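Local coordinates for protein monovalent Na+/H+ antiporter subunit A (Dietzia sp. DQ12-45-1b, PDB 7D3U) that probably acts as the large antiporter-like membrane subunit of a multisubunit Mrp complex that exchanges sodium ions for protons across the cell membrane, at residues L165-A170 and V204-A209; A172-R177 and A200-L205. All blocks are in the same frame, centred on the assembly; numbering follows the deposited sequence.

Contact 1: L165-A170 and V204-A209; sequences LCLLTA and VLIAMA. With LMT (dodecyl-beta-D-maltoside), chain C.
Two antiparallel transmembrane helices of the NADH:quinone oxidoreductase/Mrp antiporter module, 166-178 and 196-213, come together here. The short segments 166-170 and 204-209 approach to 8.3 Å between axes, with their directions 151° apart. Small residues permit this spacing. Ala209 sets its methyl against the first turn of helix 166-178, with CB 3.7 Å from CB of Leu167 and equally near the backbone N of that residue. One turn on, the Ala170 methyl lies between two residues of the other helix: Ala170 CB is 4.0 Å from Ile206 CG1 and also meets the CB of Leu205.

Leu205 is the main side chain from its helix. Its CG stands anti to the carbonyl carbon (chi1 -73°) and the chain runs on extended, so that CD1 reaches Thr169 CG2 at 3.6 Å; the two side chains cross nearly at right angles. Thr169 has CG2 anti to the backbone N, which turns this methyl to the leucine and leaves OG1 beside the dodecyl chain of the bound maltoside. Leu167, its CG also anti to the backbone N (chi1 -176°), is directed along the other flank, where CD1 meets Ile206 CG1 at 4.3 Å, and both residues pack on Leu249 of helix 243-252.

No hydrogen bond joins the segments, and the contact is held by apolar packing. Val412 of the neighbouring subunit D packs against Leu165 and Thr169. Cys166 bridges protein and lipid-like chain: its CB lies 3.7 Å from the carbonyl O of Leu205, while SG, anti to its own carbonyl carbon, touches C11 of the maltoside tail at 3.6 Å.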
# COMPACT_ATOMS: atom_id res chain seq x y z
N LEU B 165 -3.48 20.23 -22.55
CA LEU B 165 -3.82 18.82 -22.41
C LEU B 165 -5.11 18.46 -23.12
O LEU B 165 -5.33 17.28 -23.42
CB LEU B 165 -3.89 18.46 -20.92
CG LEU B 165 -4.05 17.04 -20.39
CD1 LEU B 165 -3.31 16.92 -19.08
CD2 LEU B 165 -5.52 16.75 -20.18
N CYS B 166 -5.97 19.44 -23.41
CA CYS B 166 -7.04 19.20 -24.38
C CYS B 166 -6.46 18.89 -25.75
O CYS B 166 -7.06 18.12 -26.52
CB CYS B 166 -7.97 20.42 -24.45
SG CYS B 166 -9.03 20.65 -23.02
N LEU B 167 -5.31 19.48 -26.07
CA LEU B 167 -4.61 19.12 -27.30
C LEU B 167 -4.18 17.66 -27.28
O LEU B 167 -4.16 17.01 -28.33
CB LEU B 167 -3.41 20.04 -27.50
CG LEU B 167 -2.64 19.83 -28.80
CD1 LEU B 167 -3.54 20.08 -29.99
CD2 LEU B 167 -1.43 20.74 -28.85
N LEU B 168 -3.83 17.13 -26.10
CA LEU B 168 -3.54 15.71 -26.00
C LEU B 168 -4.76 14.88 -26.37
O LEU B 168 -4.65 13.87 -27.08
CB LEU B 168 -3.08 15.36 -24.59
CG LEU B 168 -2.13 14.17 -24.37
CD1 LEU B 168 -1.63 14.18 -22.95
CD2 LEU B 168 -2.79 12.85 -24.68
N THR B 169 -5.94 15.28 -25.89
CA THR B 169 -7.15 14.54 -26.21
C THR B 169 -7.47 14.62 -27.70
O THR B 169 -7.86 13.62 -28.31
CB THR B 169 -8.33 15.06 -25.38
OG1 THR B 169 -8.00 14.95 -23.99
CG2 THR B 169 -9.57 14.24 -25.66
N ALA B 170 -7.30 15.80 -28.29
CA ALA B 170 -7.51 15.93 -29.73
C ALA B 170 -6.53 15.07 -30.52
O ALA B 170 -6.91 14.43 -31.50
CB ALA B 170 -7.39 17.40 -30.15
N VAL B 204 -13.71 22.01 -31.00
CA VAL B 204 -13.86 22.55 -29.65
C VAL B 204 -12.61 22.28 -28.82
O VAL B 204 -12.11 23.17 -28.12
CB VAL B 204 -15.12 21.97 -28.98
CG1 VAL B 204 -15.05 22.15 -27.48
CG2 VAL B 204 -16.36 22.65 -29.54
N LEU B 205 -12.08 21.06 -28.90
CA LEU B 205 -10.89 20.72 -28.12
C LEU B 205 -9.70 21.57 -28.53
O LEU B 205 -8.95 22.06 -27.67
CB LEU B 205 -10.56 19.24 -28.28
CG LEU B 205 -11.49 18.26 -27.56
CD1 LEU B 205 -10.99 16.85 -27.73
CD2 LEU B 205 -11.60 18.61 -26.09
N ILE B 206 -9.51 21.79 -29.83
CA ILE B 206 -8.35 22.55 -30.27
C ILE B 206 -8.53 24.04 -30.01
O ILE B 206 -7.56 24.73 -29.67
CB ILE B 206 -8.07 22.25 -31.75
CG1 ILE B 206 -7.26 20.96 -31.87
CG2 ILE B 206 -7.33 23.40 -32.41
CD1 ILE B 206 -7.28 20.37 -33.24
N ALA B 207 -9.75 24.56 -30.13
CA ALA B 207 -10.00 25.94 -29.75
C ALA B 207 -9.70 26.16 -28.27
O ALA B 207 -9.11 27.17 -27.89
CB ALA B 207 -11.43 26.33 -30.08
N MET B 208 -10.10 25.20 -27.42
CA MET B 208 -9.75 25.32 -26.01
C MET B 208 -8.26 25.15 -25.78
O MET B 208 -7.71 25.75 -24.85
CB MET B 208 -10.53 24.29 -25.19
CG MET B 208 -12.03 24.53 -25.16
SD MET B 208 -12.43 26.27 -24.90
CE MET B 208 -14.22 26.20 -24.91
N ALA B 209 -7.58 24.36 -26.61
CA ALA B 209 -6.15 24.18 -26.46
C ALA B 209 -5.37 25.41 -26.90
O ALA B 209 -4.24 25.62 -26.46
CB ALA B 209 -5.68 22.96 -27.25
C1B LMT C . -15.77 8.19 -31.05
C2B LMT C . -16.14 6.71 -30.88
C3B LMT C . -14.92 5.90 -30.42
C4B LMT C . -13.67 6.28 -31.25
C5B LMT C . -13.45 7.80 -31.09
C6B LMT C . -13.15 8.42 -32.45
O1B LMT C . -16.75 8.96 -30.44
O2B LMT C . -17.14 6.66 -29.95
O3B LMT C . -15.17 4.56 -30.44
O4' LMT C . -12.56 5.61 -30.80
O5B LMT C . -14.52 8.45 -30.47
O6B LMT C . -13.50 7.56 -33.45
C1' LMT C . -18.18 11.89 -28.51
C2' LMT C . -18.64 12.01 -29.99
C3' LMT C . -18.25 10.76 -30.81
C4' LMT C . -16.77 10.34 -30.69
C5' LMT C . -16.14 11.02 -29.45
C6' LMT C . -15.37 12.31 -29.69
O1' LMT C . -17.90 13.12 -27.98
O2' LMT C . -20.01 12.13 -29.99
O3' LMT C . -18.55 10.96 -32.13
O5' LMT C . -17.01 11.08 -28.34
O6' LMT C . -14.42 12.36 -28.72
C1 LMT C . -17.60 13.11 -26.61
C2 LMT C . -16.27 13.78 -26.50
C3 LMT C . -15.48 13.54 -25.26
C4 LMT C . -14.05 13.31 -25.67
C5 LMT C . -13.14 13.41 -24.50
C6 LMT C . -13.16 14.78 -23.89
C7 LMT C . -12.01 14.92 -22.94
C8 LMT C . -11.88 16.34 -22.54
C9 LMT C . -10.65 16.64 -21.75
C10 LMT C . -10.86 17.96 -21.07
C11 LMT C . -9.65 18.37 -20.29
C12 LMT C . -9.86 19.65 -19.55

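Contact 2: A172-R177 and A200-L205; sequences ALMVVR and AVIAVL. With LMT (dodecyl-beta-D-maltoside), chain C.
Apolar contacts between side chains hold together segments 172-177 and 200-205 of the antiparallel transmembrane helices 166-178 and 196-213, in the NADH:quinone oxidoreductase/Mrp antiporter family region; their directions are 152° apart. At the centre, Leu173 and Ile202 slide past each other in opposite directions. Ile202 chi1 (-67°) sets CG1 anti to the carbonyl carbon and CG2 anti to the backbone N, where CG2 meets Met174 SD at 4.2 Å. A bend at chi2 (-52°) places Ile202 CD1, the tip of the longer branch, 3.7 Å from Leu173 CB. Leu173 CD1 also touches Leu205 CD1 at 3.8 Å and meets Val201 CG1. With 11.1 Å between the axes, long side chains fill the gap, and no hydrogen bond crosses it.

Contacts with the maltoside headgroup form a second set. Its O6' sits over the end of Leu173, 3.2 Å from CD1, and faces Val201 CG1 at 3.7 Å. Farther along, O6B lies near the guanidinium plane of Arg177, at its edge, and 3.3 Å from the CD of that residue.

Polar and charged interactions lie outside the pair. Arg177, with CG anti to the backbone N and a bend at chi2, forms a salt bridge with Asp195 and a cation-pi contact with Phe198.

Among its neighbours, the helix pair has Trp192 of helix 191-194 against both Met174 and Ile202, helix 261-284 behind Ala203, and Leu400 of the neighbouring subunit D packed on Leu173 and Val176.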
# COMPACT_ATOMS: atom_id res chain seq x y z
N ALA B 172 -5.00 12.29 -29.48
CA ALA B 172 -5.34 10.88 -29.31
C ALA B 172 -6.58 10.52 -30.11
O ALA B 172 -6.66 9.43 -30.69
CB ALA B 172 -5.54 10.56 -27.83
N LEU B 173 -7.57 11.42 -30.17
CA LEU B 173 -8.76 11.16 -30.97
C LEU B 173 -8.42 11.06 -32.45
O LEU B 173 -8.89 10.15 -33.14
CB LEU B 173 -9.79 12.26 -30.73
CG LEU B 173 -10.64 12.11 -29.47
CD1 LEU B 173 -11.39 13.40 -29.18
CD2 LEU B 173 -11.59 10.94 -29.60
N MET B 174 -7.59 11.98 -32.95
CA MET B 174 -7.21 11.94 -34.35
C MET B 174 -6.33 10.74 -34.66
O MET B 174 -6.32 10.26 -35.80
CB MET B 174 -6.50 13.23 -34.74
CG MET B 174 -7.41 14.45 -34.72
SD MET B 174 -6.54 15.96 -35.17
CE MET B 174 -5.26 16.00 -33.93
N VAL B 175 -5.60 10.24 -33.66
CA VAL B 175 -4.76 9.06 -33.89
C VAL B 175 -5.62 7.80 -33.94
O VAL B 175 -5.42 6.94 -34.80
CB VAL B 175 -3.68 8.97 -32.80
CG1 VAL B 175 -3.09 7.57 -32.76
CG2 VAL B 175 -2.59 9.99 -33.06
N VAL B 176 -6.57 7.67 -33.02
CA VAL B 176 -7.39 6.46 -33.01
C VAL B 176 -8.39 6.47 -34.15
O VAL B 176 -8.81 5.40 -34.62
CB VAL B 176 -8.10 6.29 -31.65
CG1 VAL B 176 -7.08 6.23 -30.53
CG2 VAL B 176 -9.10 7.41 -31.42
N ARG B 177 -8.79 7.65 -34.63
CA ARG B 177 -9.74 7.70 -35.74
C ARG B 177 -9.04 7.49 -37.08
O ARG B 177 -9.34 6.54 -37.81
CB ARG B 177 -10.49 9.03 -35.73
CG ARG B 177 -11.49 9.16 -36.87
CD ARG B 177 -12.81 8.52 -36.50
NE ARG B 177 -13.80 8.64 -37.57
CZ ARG B 177 -15.11 8.73 -37.36
NH1 ARG B 177 -15.59 8.71 -36.13
NH2 ARG B 177 -15.94 8.84 -38.39
N ALA B 200 -16.55 18.52 -35.02
CA ALA B 200 -17.01 19.50 -34.05
C ALA B 200 -16.29 19.32 -32.71
O ALA B 200 -15.84 20.30 -32.11
CB ALA B 200 -18.52 19.39 -33.87
N VAL B 201 -16.19 18.08 -32.24
CA VAL B 201 -15.49 17.81 -30.99
C VAL B 201 -14.03 18.21 -31.11
O VAL B 201 -13.47 18.83 -30.19
CB VAL B 201 -15.64 16.32 -30.61
CG1 VAL B 201 -14.57 15.91 -29.62
CG2 VAL B 201 -17.02 16.07 -30.04
N ILE B 202 -13.39 17.87 -32.23
CA ILE B 202 -11.98 18.21 -32.39
C ILE B 202 -11.79 19.72 -32.47
O ILE B 202 -10.83 20.27 -31.92
CB ILE B 202 -11.40 17.51 -33.64
CG1 ILE B 202 -11.36 16.00 -33.41
CG2 ILE B 202 -10.01 18.01 -33.95
CD1 ILE B 202 -10.67 15.61 -32.13
N ALA B 203 -12.73 20.42 -33.11
CA ALA B 203 -12.64 21.88 -33.19
C ALA B 203 -12.77 22.50 -31.81
O ALA B 203 -12.03 23.43 -31.47
CB ALA B 203 -13.72 22.42 -34.12
N VAL B 204 -13.71 22.01 -31.00
CA VAL B 204 -13.86 22.55 -29.65
C VAL B 204 -12.61 22.28 -28.82
O VAL B 204 -12.11 23.17 -28.12
CB VAL B 204 -15.12 21.97 -28.98
CG1 VAL B 204 -15.05 22.15 -27.48
CG2 VAL B 204 -16.36 22.65 -29.54
N LEU B 205 -12.08 21.06 -28.90
CA LEU B 205 -10.89 20.72 -28.12
C LEU B 205 -9.70 21.57 -28.53
O LEU B 205 -8.95 22.06 -27.67
CB LEU B 205 -10.56 19.24 -28.28
CG LEU B 205 -11.49 18.26 -27.56
CD1 LEU B 205 -10.99 16.85 -27.73
CD2 LEU B 205 -11.60 18.61 -26.09
C1B LMT C . -15.77 8.19 -31.05
C2B LMT C . -16.14 6.71 -30.88
C3B LMT C . -14.92 5.90 -30.42
C4B LMT C . -13.67 6.28 -31.25
C5B LMT C . -13.45 7.80 -31.09
C6B LMT C . -13.15 8.42 -32.45
O1B LMT C . -16.75 8.96 -30.44
O2B LMT C . -17.14 6.66 -29.95
O3B LMT C . -15.17 4.56 -30.44
O4' LMT C . -12.56 5.61 -30.80
O5B LMT C . -14.52 8.45 -30.47
O6B LMT C . -13.50 7.56 -33.45
C1' LMT C . -18.18 11.89 -28.51
C2' LMT C . -18.64 12.01 -29.99
C3' LMT C . -18.25 10.76 -30.81
C4' LMT C . -16.77 10.34 -30.69
C5' LMT C . -16.14 11.02 -29.45
C6' LMT C . -15.37 12.31 -29.69
O1' LMT C . -17.90 13.12 -27.98
O2' LMT C . -20.01 12.13 -29.99
O3' LMT C . -18.55 10.96 -32.13
O5' LMT C . -17.01 11.08 -28.34
O6' LMT C . -14.42 12.36 -28.72
C1 LMT C . -17.60 13.11 -26.61
C2 LMT C . -16.27 13.78 -26.50
C3 LMT C . -15.48 13.54 -25.26
C4 LMT C . -14.05 13.31 -25.67
C5 LMT C . -13.14 13.41 -24.50
C6 LMT C . -13.16 14.78 -23.89
C7 LMT C . -12.01 14.92 -22.94
C8 LMT C . -11.88 16.34 -22.54
C9 LMT C . -10.65 16.64 -21.75
C10 LMT C . -10.86 17.96 -21.07
C11 LMT C . -9.65 18.37 -20.29
C12 LMT C . -9.86 19.65 -19.55

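In the fold
Contacts 1 and 2 are successive levels of one antiparallel interface between helices 166-178 and 196-213, their centres about 8 Å apart. They share Val204 and Leu205, and Ala170 CA of contact 1 meets Ile202 CD1 of contact 2 at 4.0 Å, making the packing continuous. The axes diverge along the way: a close approach through alanines at 165-170/204-209 gives way to a wider gap at 172-177/200-205. A single dodecyl maltoside follows both levels, its tail along contact 1 and its sugars at contact 2. It is also hydrogen-bonded to Leu400 O of the neighbouring subunit D, so the detergent lies where the helix pair faces that subunit.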